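Local coordinates for protein 16.4 kDa salivary peptide (Culex quinquefasciatus, PDB 7KC8) that is a mosquito salivary protein of unknown function whose beta-trefoil fold suggests that it may bind sugars, at residues V42-G47 / T58-A63. Numbering follows the deposited sequence.
Sequences VIEKSG and TEYLYA
Glu-44 and Tyr-60 both set CG beside the backbone N and anti to the carbonyl carbon, with chi1 at -55° and -81°. Beyond CG the Glu-44 chain is extended, and its carboxylate reaches across to the end of the tyrosine. The phenol OH donates a hydrogen bond to the carboxylate, with Tyr-60 OH 2.6 Å from Glu-44 OE1. The hydroxyl comes in on the syn side of OE1, somewhat out of the carboxylate plane. The second oxygen is also near, Glu-44 OE2 lying 3.2 Å from Tyr-60 OH. OE1 sits at the ring edge, near the ring plane, 3.6 Å from Tyr-60 CE1. The two side chains cross at about a right angle, and the carboxylate and ring planes stand 80° apart. Neither ring face is used by the glutamate.

The bond links strand 40-46 to Tyr-60 of segment 58-63 at the surface of the beta-trefoil. Strand 49-54 follows strand 40-46 in an antiparallel pair, and its Lys-51 makes a cation-pi contact with the Tyr-60 ring. Lys-51 also shares a backbone hydrogen bond with Glu-44, so one residue touches both partners. Between these two segments Glu-44 and Tyr-60 alone touch, so the contact is a single polar link and not apolar packing. Accepting a hydrogen bond from the phenol would be expected to favour the charged form of the carboxylate.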
loop_
_atom_site.group_PDB
_atom_site.type_symbol
_atom_site.label_atom_id
_atom_site.label_comp_id
_atom_site.label_asym_id
_atom_site.label_seq_id
_atom_site.Cartn_x
_atom_site.Cartn_y
_atom_site.Cartn_z
ATOM N N VAL A 42 4.010 -4.318 6.508
ATOM C CA VAL A 42 3.592 -4.102 7.886
ATOM C C VAL A 42 2.546 -2.998 7.939
ATOM O O VAL A 42 2.754 -1.903 7.408
ATOM C CB VAL A 42 4.786 -3.775 8.794
ATOM C CG1 VAL A 42 4.304 -3.583 10.233
ATOM C CG2 VAL A 42 5.801 -4.884 8.712
ATOM N N ILE A 43 1.428 -3.291 8.583
ATOM C CA ILE A 43 0.390 -2.309 8.859
ATOM C C ILE A 43 0.569 -1.833 10.296
ATOM O O ILE A 43 0.532 -2.639 11.233
ATOM C CB ILE A 43 -1.010 -2.907 8.649
ATOM C CG1 ILE A 43 -1.254 -3.215 7.169
ATOM C CG2 ILE A 43 -2.075 -1.969 9.222
ATOM C CD1 ILE A 43 -2.516 -4.018 6.900
ATOM N N GLU A 44 0.763 -0.530 10.478
ATOM C CA GLU A 44 0.898 0.084 11.794
ATOM C C GLU A 44 -0.264 1.041 12.022
ATOM O O GLU A 44 -0.642 1.782 11.114
ATOM C CB GLU A 44 2.211 0.845 11.926
ATOM C CG GLU A 44 3.448 0.017 11.621
ATOM C CD GLU A 44 4.719 0.857 11.574
ATOM O OE1 GLU A 44 4.626 2.090 11.753
ATOM O OE2 GLU A 44 5.808 0.286 11.355
ATOM N N LYS A 45 -0.844 1.007 13.222
ATOM C CA LYS A 45 -1.883 1.970 13.557
ATOM C C LYS A 45 -1.272 3.358 13.617
ATOM O O LYS A 45 -0.130 3.528 14.044
ATOM C CB LYS A 45 -2.561 1.632 14.894
ATOM C CG LYS A 45 -3.772 0.699 14.758
ATOM C CD LYS A 45 -4.806 0.898 15.879
ATOM C CE LYS A 45 -5.638 2.159 15.641
ATOM N NZ LYS A 45 -6.313 2.667 16.874
ATOM N N SER A 46 -1.996 4.336 13.066
ATOM C CA SER A 46 -1.591 5.767 13.108
ATOM C C SER A 46 -2.851 6.591 13.383
ATOM O O SER A 46 -3.525 6.968 12.436
ATOM C CB SER A 46 -0.901 6.214 11.859
ATOM O OG SER A 46 -0.311 7.487 12.051
ATOM N N GLY A 47 -3.148 6.834 14.653
ATOM C CA GLY A 47 -4.386 7.538 15.032
ATOM C C GLY A 47 -5.622 6.718 14.750
ATOM O O GLY A 47 -5.676 5.582 15.197
ATOM N N THR A 58 12.473 0.344 6.449
ATOM C CA THR A 58 11.693 1.348 7.161
ATOM C C THR A 58 11.394 2.511 6.210
ATOM O O THR A 58 11.949 3.605 6.306
ATOM C CB THR A 58 12.421 1.793 8.417
ATOM O OG1 THR A 58 11.831 3.011 8.879
ATOM C CG2 THR A 58 13.910 1.995 8.142
ATOM N N GLU A 59 10.498 2.235 5.254
ATOM C CA GLU A 59 10.078 3.202 4.239
ATOM C C GLU A 59 8.563 3.170 4.121
ATOM O O GLU A 59 7.976 2.109 3.877
ATOM C CB GLU A 59 10.690 2.897 2.867
ATOM C CG GLU A 59 12.160 2.526 2.888
ATOM C CD GLU A 59 12.628 1.978 1.558
ATOM O OE1 GLU A 59 11.804 1.912 0.630
ATOM O OE2 GLU A 59 13.809 1.603 1.430
ATOM N N TYR A 60 7.924 4.318 4.250
ATOM C CA TYR A 60 6.479 4.335 4.385
ATOM C C TYR A 60 5.797 4.538 3.044
ATOM O O TYR A 60 6.131 5.471 2.303
ATOM C CB TYR A 60 6.045 5.398 5.389
ATOM C CG TYR A 60 6.204 4.854 6.774
ATOM C CD1 TYR A 60 5.453 3.760 7.184
ATOM C CD2 TYR A 60 7.139 5.383 7.656
ATOM C CE1 TYR A 60 5.602 3.225 8.440
ATOM C CE2 TYR A 60 7.293 4.848 8.926
ATOM C CZ TYR A 60 6.522 3.769 9.312
ATOM O OH TYR A 60 6.666 3.228 10.573
ATOM N N LEU A 61 4.848 3.652 2.746
ATOM C CA LEU A 61 3.963 3.794 1.591
ATOM C C LEU A 61 3.347 5.181 1.552
ATOM O O LEU A 61 2.808 5.663 2.551
ATOM C CB LEU A 61 2.848 2.742 1.663
ATOM C CG LEU A 61 2.098 2.442 0.365
ATOM C CD1 LEU A 61 3.045 1.704 -0.535
ATOM C CD2 LEU A 61 0.823 1.646 0.607
ATOM N N TYR A 62 3.410 5.821 0.390
ATOM C CA TYR A 62 2.805 7.139 0.238
ATOM C C TYR A 62 2.393 7.335 -1.206
ATOM O O TYR A 62 2.739 6.545 -2.087
ATOM C CB TYR A 62 3.740 8.263 0.656
ATOM C CG TYR A 62 4.796 8.582 -0.379
ATOM C CD1 TYR A 62 5.799 7.669 -0.682
ATOM C CD2 TYR A 62 4.793 9.796 -1.051
ATOM C CE1 TYR A 62 6.762 7.954 -1.619
ATOM C CE2 TYR A 62 5.758 10.090 -1.995
ATOM C CZ TYR A 62 6.744 9.165 -2.276
ATOM O OH TYR A 62 7.713 9.459 -3.215
ATOM N N ALA A 63 1.648 8.416 -1.432
ATOM C CA ALA A 63 1.115 8.755 -2.741
ATOM C C ALA A 63 1.747 10.048 -3.230
ATOM O O ALA A 63 1.898 11.000 -2.467
ATOM C CB ALA A 63 -0.413 8.893 -2.698
#